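Galactose-binding like protein (Bacteroides thetaiotaomicron, PDB 7M1A) is a SusE-like protein whose galactose-binding-like domain holds a calcium ion and probably serves glycan recognition, perhaps glycan degradation. Local coordinates at residues A[6-11]-A[60-65]; A[68-73]-A[139-144]; A[90-95]-A[112-117]. All blocks are in the same frame, centred on the assembly; numbering follows the deposited sequence.

From the N terminus, interaction 1 comes first: strand 9-11 pairs with strand 56-66 and closes a mostly irregular excursion that carries the calcium ligands Y28, N31 and R33. A few residues later the chain enters strand 70-74, which passes into the four-stranded sheet. Interaction 2 joins this strand to 140-143 across a span of 65 residues. Interaction 3 falls wholly within that span, pairing 90-95 with 112-117 in the same six-stranded sheet as interaction 1. Interactions 2 and 3, about 10 Å apart between centres, meet directly: D140 OD2 lies 2.6 Å from Y91 OH, and F71 packs on L113, tying the two sheets together.

Interaction 1: A[6-11]-A[60-65]; sequences TKFREM and FDLGVL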
loop_
_atom_site.group_PDB
_atom_site.type_symbol
_atom_site.label_atom_id
_atom_site.label_comp_id
_atom_site.label_asym_id
_atom_site.label_seq_id
_atom_site.Cartn_x
_atom_site.Cartn_y
_atom_site.Cartn_z
ATOM N N THR A 6 1.100 3.920 14.146
ATOM C CA THR A 6 -0.028 4.537 13.458
ATOM C C THR A 6 0.399 5.435 12.308
ATOM O O THR A 6 -0.415 5.716 11.412
ATOM C CB THR A 6 -1.019 5.243 14.409
ATOM O OG1 THR A 6 -0.352 6.434 14.869
ATOM C CG2 THR A 6 -1.542 4.359 15.533
ATOM N N LYS A 7 1.680 5.870 12.338
ATOM C CA LYS A 7 2.242 6.753 11.348
ATOM C C LYS A 7 2.916 5.995 10.196
ATOM O O LYS A 7 3.329 6.573 9.180
ATOM C CB LYS A 7 3.243 7.697 11.975
ATOM C CG LYS A 7 2.604 8.574 13.041
ATOM C CD LYS A 7 3.543 9.617 13.551
ATOM C CE LYS A 7 2.907 10.504 14.635
ATOM N NZ LYS A 7 1.562 11.052 14.242
ATOM N N PHE A 8 3.120 4.673 10.353
ATOM C CA PHE A 8 3.870 3.938 9.286
ATOM C C PHE A 8 3.002 3.894 8.017
ATOM O O PHE A 8 1.756 3.840 8.089
ATOM C CB PHE A 8 4.157 2.479 9.730
ATOM C CG PHE A 8 5.199 2.266 10.792
ATOM C CD1 PHE A 8 5.676 3.305 11.603
ATOM C CD2 PHE A 8 5.715 0.955 10.971
ATOM C CE1 PHE A 8 6.638 3.059 12.580
ATOM C CE2 PHE A 8 6.665 0.688 11.957
ATOM C CZ PHE A 8 7.091 1.722 12.784
ATOM N N ARG A 9 3.670 3.876 6.862
ATOM C CA ARG A 9 2.938 3.821 5.611
ATOM C C ARG A 9 3.601 2.888 4.618
ATOM O O ARG A 9 4.847 2.891 4.484
ATOM C CB ARG A 9 2.872 5.208 4.941
ATOM C CG ARG A 9 2.108 6.214 5.780
ATOM C CD ARG A 9 0.602 6.056 5.788
ATOM N NE ARG A 9 -0.072 7.078 6.491
ATOM C CZ ARG A 9 -0.442 7.024 7.769
ATOM N NH1 ARG A 9 -0.171 5.973 8.505
ATOM N NH2 ARG A 9 -1.089 8.028 8.320
ATOM N N GLU A 10 2.798 2.058 3.937
ATOM C CA GLU A 10 3.297 1.235 2.839
ATOM C C GLU A 10 3.821 2.150 1.722
ATOM O O GLU A 10 3.310 3.247 1.516
ATOM C CB GLU A 10 2.133 0.349 2.382
ATOM C CG GLU A 10 2.413 -0.596 1.250
ATOM C CD GLU A 10 2.144 -0.126 -0.147
ATOM O OE1 GLU A 10 2.120 1.124 -0.323
ATOM O OE2 GLU A 10 2.146 -0.963 -1.027
HETATM N N MSE A 11 4.890 1.683 1.053
HETATM C CA MSE A 11 5.343 2.277 -0.195
HETATM C C MSE A 11 5.429 1.182 -1.239
HETATM O O MSE A 11 5.447 -0.017 -0.898
HETATM C CB MSE A 11 6.668 2.966 0.010
HETATM C CG MSE A 11 6.551 4.121 0.979
HETATM SE SE MSE A 11 8.203 5.154 1.124
HETATM C CE MSE A 11 8.103 6.020 -0.600
ATOM N N PHE A 60 8.823 0.750 3.069
ATOM C CA PHE A 60 7.805 1.471 3.842
ATOM C C PHE A 60 8.409 2.709 4.486
ATOM O O PHE A 60 9.604 2.920 4.432
ATOM C CB PHE A 60 7.085 0.573 4.853
ATOM C CG PHE A 60 7.953 -0.086 5.875
ATOM C CD1 PHE A 60 8.644 -1.253 5.566
ATOM C CD2 PHE A 60 8.107 0.423 7.176
ATOM C CE1 PHE A 60 9.376 -1.961 6.547
ATOM C CE2 PHE A 60 8.892 -0.259 8.146
ATOM C CZ PHE A 60 9.500 -1.436 7.831
ATOM N N ASP A 61 7.549 3.558 5.032
ATOM C CA ASP A 61 7.863 4.868 5.581
ATOM C C ASP A 61 7.513 4.770 7.053
ATOM O O ASP A 61 6.360 4.423 7.416
ATOM C CB ASP A 61 6.988 5.859 4.828
ATOM C CG ASP A 61 7.115 7.317 5.162
ATOM O OD1 ASP A 61 7.749 7.688 6.161
ATOM O OD2 ASP A 61 6.614 8.121 4.324
ATOM N N LEU A 62 8.434 5.168 7.937
ATOM C CA LEU A 62 8.188 5.206 9.386
ATOM C C LEU A 62 7.334 6.413 9.776
ATOM O O LEU A 62 6.809 6.438 10.901
ATOM C CB LEU A 62 9.510 5.249 10.205
ATOM C CG LEU A 62 10.479 4.070 9.968
ATOM C CD1 LEU A 62 11.839 4.361 10.562
ATOM C CD2 LEU A 62 9.887 2.780 10.560
ATOM N N GLY A 63 7.202 7.411 8.878
ATOM C CA GLY A 63 6.375 8.557 9.227
ATOM C C GLY A 63 7.094 9.572 10.111
ATOM O O GLY A 63 6.516 10.599 10.428
ATOM N N VAL A 64 8.341 9.295 10.498
ATOM C CA VAL A 64 9.143 10.191 11.317
ATOM C C VAL A 64 10.596 9.946 10.886
ATOM O O VAL A 64 10.914 8.874 10.378
ATOM C CB VAL A 64 8.975 9.849 12.819
ATOM C CG1 VAL A 64 7.563 10.172 13.313
ATOM C CG2 VAL A 64 9.406 8.407 13.123
ATOM N N LEU A 65 11.464 10.929 11.144
ATOM C CA LEU A 65 12.902 10.765 11.040
ATOM C C LEU A 65 13.417 10.339 12.399
ATOM O O LEU A 65 13.220 11.072 13.403
ATOM C CB LEU A 65 13.548 12.102 10.597
ATOM C CG LEU A 65 15.090 12.087 10.414
ATOM C CD1 LEU A 65 15.569 11.165 9.279
ATOM C CD2 LEU A 65 15.622 13.522 10.145
#
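F8 and L62 both hold CG anti to the carbonyl carbon, beside the backbone N (chi1 -73° and -58°), and their side chains run alongside each other, pointing the same way. L62 CD2 lies over one face of the F8 ring, displaced toward its rim, in a CH-pi contact 4.0 Å from the ring centroid. W30 meets the same ring edge-to-face. Beside this apolar pair the strands 9-11 and 60-62 are antiparallel, and R9 with D61 forms the hydrogen-bonded pair: R9 N donates to D61 O at 2.8 Å, and D61 N returns a bond to R9 O, also 2.8 Å. D61 O further receives a CA-H...O contact from F8 CA at 3.2 Å. Past D61 the chain turns its corner through an Asx turn, with G63 N bonded to D61 OD1 at 2.8 Å. The R9 chain bends at chi2 (-75°), and its NH1 donates to T6 O and F8 O, both at 2.9 Å, two acceptors near the guanidinium plane that would limit its rotation. The selenium of M11, a selenomethionine, touches D61 CB at 4.0 Å. Reciprocal salt bridges link R9 NE and D61 OD2 across the two subunits; R9 NH2 reaches E99 of the second subunit, and D61 OD1 pairs with R152 of its own chain. The contact thus combines an apolar face with a charged one, whose buried charges are matched both within the chain and across the dimer interface.

Interaction 2: A[68-73]-A[139-144]; sequences LSRFAL and GDQANV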
loop_
_atom_site.group_PDB
_atom_site.type_symbol
_atom_site.label_atom_id
_atom_site.label_comp_id
_atom_site.label_asym_id
_atom_site.label_seq_id
_atom_site.Cartn_x
_atom_site.Cartn_y
_atom_site.Cartn_z
ATOM N N LEU A 68 17.471 5.268 15.119
ATOM C CA LEU A 68 16.959 3.982 15.515
ATOM C C LEU A 68 17.863 3.402 16.614
ATOM O O LEU A 68 19.089 3.436 16.549
ATOM C CB LEU A 68 16.970 2.999 14.336
ATOM C CG LEU A 68 15.995 3.387 13.223
ATOM C CD1 LEU A 68 16.101 2.379 12.074
ATOM C CD2 LEU A 68 14.587 3.456 13.794
ATOM N N SER A 69 17.217 2.653 17.532
ATOM C CA SER A 69 17.914 1.953 18.617
ATOM C C SER A 69 17.738 0.429 18.552
ATOM O O SER A 69 18.714 -0.312 18.754
ATOM C CB SER A 69 17.463 2.478 19.914
ATOM O OG SER A 69 16.064 2.268 20.091
ATOM N N ARG A 70 16.516 -0.058 18.204
ATOM C CA ARG A 70 16.301 -1.491 18.185
ATOM C C ARG A 70 15.276 -1.849 17.118
ATOM O O ARG A 70 14.443 -0.998 16.683
ATOM C CB ARG A 70 15.805 -1.959 19.585
ATOM C CG ARG A 70 16.774 -1.691 20.739
ATOM C CD ARG A 70 16.435 -2.509 21.992
ATOM N NE ARG A 70 16.850 -3.908 21.982
ATOM C CZ ARG A 70 16.063 -4.928 21.674
ATOM N NH1 ARG A 70 14.728 -4.746 21.646
ATOM N NH2 ARG A 70 16.478 -6.168 21.583
ATOM N N PHE A 71 15.348 -3.140 16.707
ATOM C CA PHE A 71 14.466 -3.721 15.708
ATOM C C PHE A 71 14.057 -5.112 16.157
ATOM O O PHE A 71 14.905 -5.842 16.721
ATOM C CB PHE A 71 15.154 -3.715 14.331
ATOM C CG PHE A 71 14.413 -4.485 13.279
ATOM C CD1 PHE A 71 13.306 -3.946 12.633
ATOM C CD2 PHE A 71 14.761 -5.826 13.054
ATOM C CE1 PHE A 71 12.683 -4.706 11.651
ATOM C CE2 PHE A 71 14.143 -6.539 12.061
ATOM C CZ PHE A 71 13.109 -5.993 11.372
ATOM N N ALA A 72 12.811 -5.476 15.931
ATOM C CA ALA A 72 12.371 -6.849 16.190
ATOM C C ALA A 72 11.458 -7.309 15.074
ATOM O O ALA A 72 10.732 -6.496 14.490
ATOM C CB ALA A 72 11.726 -6.994 17.582
ATOM N N LEU A 73 11.358 -8.613 14.838
ATOM C CA LEU A 73 10.532 -9.180 13.805
ATOM C C LEU A 73 10.041 -10.535 14.297
ATOM O O LEU A 73 10.860 -11.331 14.789
ATOM C CB LEU A 73 11.260 -9.284 12.471
ATOM C CG LEU A 73 10.459 -9.834 11.258
ATOM C CD1 LEU A 73 10.927 -9.142 9.958
ATOM C CD2 LEU A 73 10.559 -11.376 11.141
ATOM N N GLY A 139 10.785 -13.364 19.221
ATOM C CA GLY A 139 11.084 -12.654 17.977
ATOM C C GLY A 139 12.596 -12.457 17.724
ATOM O O GLY A 139 13.362 -12.435 18.698
ATOM N N ASP A 140 13.006 -12.226 16.464
ATOM C CA ASP A 140 14.364 -11.777 16.225
ATOM C C ASP A 140 14.507 -10.386 16.834
ATOM O O ASP A 140 13.562 -9.593 16.775
ATOM C CB ASP A 140 14.583 -11.727 14.718
ATOM C CG ASP A 140 14.633 -13.117 14.095
ATOM O OD1 ASP A 140 15.088 -14.091 14.795
ATOM O OD2 ASP A 140 14.392 -13.168 12.830
ATOM N N GLN A 141 15.645 -10.099 17.434
ATOM C CA GLN A 141 15.911 -8.904 18.249
ATOM C C GLN A 141 17.280 -8.343 17.843
ATOM O O GLN A 141 18.267 -9.090 17.758
ATOM C CB GLN A 141 16.060 -9.253 19.739
ATOM C CG GLN A 141 14.748 -9.735 20.351
ATOM C CD GLN A 141 13.718 -8.632 20.512
ATOM O OE1 GLN A 141 14.089 -7.494 20.830
ATOM N NE2 GLN A 141 12.428 -8.952 20.502
ATOM N N ALA A 142 17.397 -7.039 17.584
ATOM C CA ALA A 142 18.711 -6.473 17.281
ATOM C C ALA A 142 18.809 -5.051 17.805
ATOM O O ALA A 142 17.806 -4.339 17.782
ATOM C CB ALA A 142 18.951 -6.505 15.825
ATOM N N ASN A 143 20.001 -4.688 18.262
ATOM C CA ASN A 143 20.300 -3.285 18.497
ATOM C C ASN A 143 20.905 -2.691 17.226
ATOM O O ASN A 143 21.702 -3.288 16.543
ATOM C CB ASN A 143 21.394 -3.208 19.599
ATOM C CG ASN A 143 20.811 -3.721 20.921
ATOM O OD1 ASN A 143 19.643 -3.506 21.292
ATOM N ND2 ASN A 143 21.620 -4.410 21.723
ATOM N N VAL A 144 20.470 -1.471 16.904
ATOM C CA VAL A 144 21.019 -0.781 15.723
ATOM C C VAL A 144 22.259 -0.008 16.125
ATOM O O VAL A 144 22.194 0.718 17.103
ATOM C CB VAL A 144 19.885 0.128 15.199
ATOM C CG1 VAL A 144 20.428 0.988 14.073
ATOM C CG2 VAL A 144 18.626 -0.614 14.759
HETATM O O HOH W 1 21.565 3.356 18.491
#
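Pairing of R70-L73 with D140-N143 forms one margin of the four-stranded antiparallel sheet, consistent with the beta-sandwich of galactose-binding-like domains; within this chain 140-143 is an outermost strand. The two short segments run at 169° to each other, 4.7 Å apart at their closest. F71 and A142 are a hydrogen-bonded pair, with F71 N to A142 O and A142 N to F71 O both at 2.9 Å; L73 and D140 form the next such pair. F71 and A142 turn their side chains to the face that meets strand 110-116, packing there on L113 and M115. D140 lies on this face too, its carboxylate bonded to Y91 of the opposing sheet and to N117 just beyond strand 110-116.

R70, A72, Q141 and N143 occupy the other face, where R70 binds both Q141 and N143. Its guanidinium approaches Q141 end-on: NH1 and NH2 both donate to OE1, at 2.9 Å and 2.8 Å, with the guanidinium and amide planes only 6° apart. The bend of the Q141 chain at chi2 (-71°) places CD beside A72 CB, while Q141 NE2 bonds to I138 O at the end of the preceding helix. R70 NE adds a less straight bond to N143 OD1 at 2.9 Å. These three bonds would restrict rotation of the guanidinium. At the other end, where S69 and R70 form a classic beta bulge opposite W176, V144 N donates to S69 O at 2.8 Å, and V144 CG1 and CG2 each sit 4.0 Å from L68 CB.

Interaction 3: A[90-95]-A[112-117]; sequences RYEVWG and LLDMEN
Y91 and M115 are a hydrogen-bonded pair in the antiparallel ladder of 90-95 with 112-117, part of the larger sheet of this galactose-binding-like domain. Y91 CG sits in the crowded position between backbone N and carbonyl carbon (chi1 58°), and the ring lies across M115, a selenomethionine. M115 CB is centred over one ring face, 3.4 Å from the centroid: a close CH-pi contact. M115 CG rests near the CE2 side, and M115 CE comes near Y91 OH. That hydroxyl bonds to D140 of the facing sheet. An alanine at Y91 would probably open a gap over M115 and leave D140 OD2 without its hydroxyl partner.

On the opposite face of the sheet, R90 folds back at chi2 (-80°) and chi3 (-64°). Its NH1 donates to M115 O at 3.0 Å; the same oxygen takes Y91 N, also at 3.0 Å, and the two donors arrive from opposite faces of the carbonyl plane. R90 CD meanwhile packs against CB and CG of E116. E92 and D114 lie side by side, pointing the same way, with like-charged atoms near each other; K111 forms a salt bridge to D114, which would probably ease the repulsion. E92 OE1 accepts from W94 NE1 at 2.9 Å, the acceptor lying in the indole plane.

At the far end L112 and L113 both face V93, a classic beta bulge: V93 O takes L112 N at 2.7 Å and L113 N at 3.1 Å. V93 and L113 run alongside each other, CB to CB 4.1 Å. A water joins the acidic pair to R90, accepting from R90 NH2 while donating to E92 OE2 and, at 2.6 Å, to D114 OD1.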
loop_
_atom_site.group_PDB
_atom_site.type_symbol
_atom_site.label_atom_id
_atom_site.label_comp_id
_atom_site.label_asym_id
_atom_site.label_seq_id
_atom_site.Cartn_x
_atom_site.Cartn_y
_atom_site.Cartn_z
ATOM N N ARG A 90 17.675 -15.512 6.463
ATOM C CA ARG A 90 18.693 -14.466 6.372
ATOM C C ARG A 90 18.101 -13.269 5.638
ATOM O O ARG A 90 17.481 -13.462 4.590
ATOM C CB ARG A 90 19.856 -14.976 5.517
ATOM C CG ARG A 90 20.727 -15.971 6.287
ATOM C CD ARG A 90 21.689 -15.237 7.229
ATOM N NE ARG A 90 22.636 -14.416 6.454
ATOM C CZ ARG A 90 22.718 -13.065 6.248
ATOM N NH1 ARG A 90 21.891 -12.148 6.788
ATOM N NH2 ARG A 90 23.670 -12.652 5.424
ATOM N N TYR A 91 18.181 -12.100 6.268
ATOM C CA TYR A 91 17.498 -10.943 5.694
ATOM C C TYR A 91 18.199 -9.687 6.166
ATOM O O TYR A 91 19.065 -9.755 7.029
ATOM C CB TYR A 91 15.990 -10.931 6.068
ATOM C CG TYR A 91 15.643 -10.928 7.544
ATOM C CD1 TYR A 91 15.708 -12.090 8.327
ATOM C CD2 TYR A 91 15.210 -9.747 8.140
ATOM C CE1 TYR A 91 15.316 -12.051 9.663
ATOM C CE2 TYR A 91 14.814 -9.722 9.478
ATOM C CZ TYR A 91 14.862 -10.879 10.243
ATOM O OH TYR A 91 14.471 -10.853 11.559
ATOM N N GLU A 92 17.868 -8.573 5.503
ATOM C CA GLU A 92 18.569 -7.343 5.808
ATOM C C GLU A 92 17.570 -6.205 6.010
ATOM O O GLU A 92 16.502 -6.196 5.374
ATOM C CB GLU A 92 19.505 -6.912 4.671
ATOM C CG GLU A 92 20.644 -7.899 4.451
ATOM C CD GLU A 92 21.408 -7.690 3.163
ATOM O OE1 GLU A 92 20.995 -6.888 2.311
ATOM O OE2 GLU A 92 22.478 -8.245 3.104
ATOM N N VAL A 93 17.911 -5.232 6.871
ATOM C CA VAL A 93 17.115 -4.015 7.031
ATOM C C VAL A 93 17.931 -2.857 6.518
ATOM O O VAL A 93 19.082 -2.695 6.967
ATOM C CB VAL A 93 16.678 -3.789 8.516
ATOM C CG1 VAL A 93 15.726 -2.609 8.625
ATOM C CG2 VAL A 93 16.087 -5.067 9.074
ATOM N N TRP A 94 17.351 -2.030 5.640
ATOM C CA TRP A 94 18.050 -0.905 5.004
ATOM C C TRP A 94 17.215 0.350 5.275
ATOM O O TRP A 94 15.990 0.299 5.524
ATOM C CB TRP A 94 18.203 -1.056 3.469
ATOM C CG TRP A 94 19.068 -2.174 3.026
ATOM C CD1 TRP A 94 18.911 -3.529 3.286
ATOM C CD2 TRP A 94 20.286 -2.050 2.280
ATOM N NE1 TRP A 94 19.899 -4.264 2.569
ATOM C CE2 TRP A 94 20.770 -3.353 2.003
ATOM C CE3 TRP A 94 21.017 -0.922 1.875
ATOM C CZ2 TRP A 94 21.972 -3.523 1.279
ATOM C CZ3 TRP A 94 22.168 -1.091 1.093
ATOM C CH2 TRP A 94 22.616 -2.388 0.803
ATOM N N GLY A 95 17.857 1.535 5.256
ATOM C CA GLY A 95 17.135 2.760 5.504
ATOM C C GLY A 95 17.701 3.939 4.727
ATOM O O GLY A 95 18.796 3.855 4.095
ATOM N N LEU A 112 21.342 -1.212 7.468
ATOM C CA LEU A 112 21.267 -0.925 8.910
ATOM C C LEU A 112 21.610 -2.194 9.687
ATOM O O LEU A 112 22.312 -2.142 10.722
ATOM C CB LEU A 112 19.893 -0.398 9.265
ATOM C CG LEU A 112 19.539 0.954 8.598
ATOM C CD1 LEU A 112 18.023 1.061 8.913
ATOM C CD2 LEU A 112 20.250 2.084 9.325
ATOM N N LEU A 113 21.086 -3.346 9.221
ATOM C CA LEU A 113 21.192 -4.593 9.976
ATOM C C LEU A 113 21.301 -5.788 9.029
ATOM O O LEU A 113 20.547 -5.874 8.057
ATOM C CB LEU A 113 19.910 -4.896 10.804
ATOM C CG LEU A 113 19.634 -3.890 11.947
ATOM C CD1 LEU A 113 18.204 -4.025 12.454
ATOM C CD2 LEU A 113 20.657 -3.973 13.080
ATOM N N ASP A 114 22.204 -6.714 9.424
ATOM C CA ASP A 114 22.254 -8.053 8.828
ATOM C C ASP A 114 21.579 -8.982 9.835
ATOM O O ASP A 114 22.037 -9.076 10.984
ATOM C CB ASP A 114 23.689 -8.578 8.773
ATOM C CG ASP A 114 24.540 -7.812 7.803
ATOM O OD1 ASP A 114 24.193 -7.842 6.642
ATOM O OD2 ASP A 114 25.470 -7.082 8.244
HETATM N N MSE A 115 20.451 -9.590 9.475
HETATM C CA MSE A 115 19.682 -10.425 10.400
HETATM C C MSE A 115 19.820 -11.881 10.005
HETATM O O MSE A 115 19.750 -12.260 8.836
HETATM C CB MSE A 115 18.177 -10.049 10.402
HETATM C CG MSE A 115 17.951 -8.595 10.715
HETATM SE SE MSE A 115 18.417 -8.107 12.581
HETATM C CE MSE A 115 17.032 -9.173 13.474
ATOM N N GLU A 116 19.917 -12.716 11.043
ATOM C CA GLU A 116 19.768 -14.145 10.871
ATOM C C GLU A 116 18.802 -14.677 11.931
ATOM O O GLU A 116 18.989 -14.440 13.115
ATOM C CB GLU A 116 21.105 -14.903 10.960
ATOM C CG GLU A 116 20.869 -16.428 10.838
ATOM C CD GLU A 116 22.089 -17.309 10.875
ATOM O OE1 GLU A 116 23.184 -16.748 10.975
ATOM O OE2 GLU A 116 21.925 -18.554 10.773
ATOM N N ASN A 117 17.759 -15.373 11.492
ATOM C CA ASN A 117 16.870 -16.066 12.422
ATOM C C ASN A 117 17.534 -17.420 12.723
ATOM O O ASN A 117 17.622 -18.307 11.835
ATOM C CB ASN A 117 15.522 -16.318 11.743
ATOM C CG ASN A 117 14.580 -17.137 12.599
ATOM O OD1 ASN A 117 14.053 -18.138 12.154
ATOM N ND2 ASN A 117 14.371 -16.700 13.832
HETATM O O HOH W 2 23.289 -9.881 5.274
#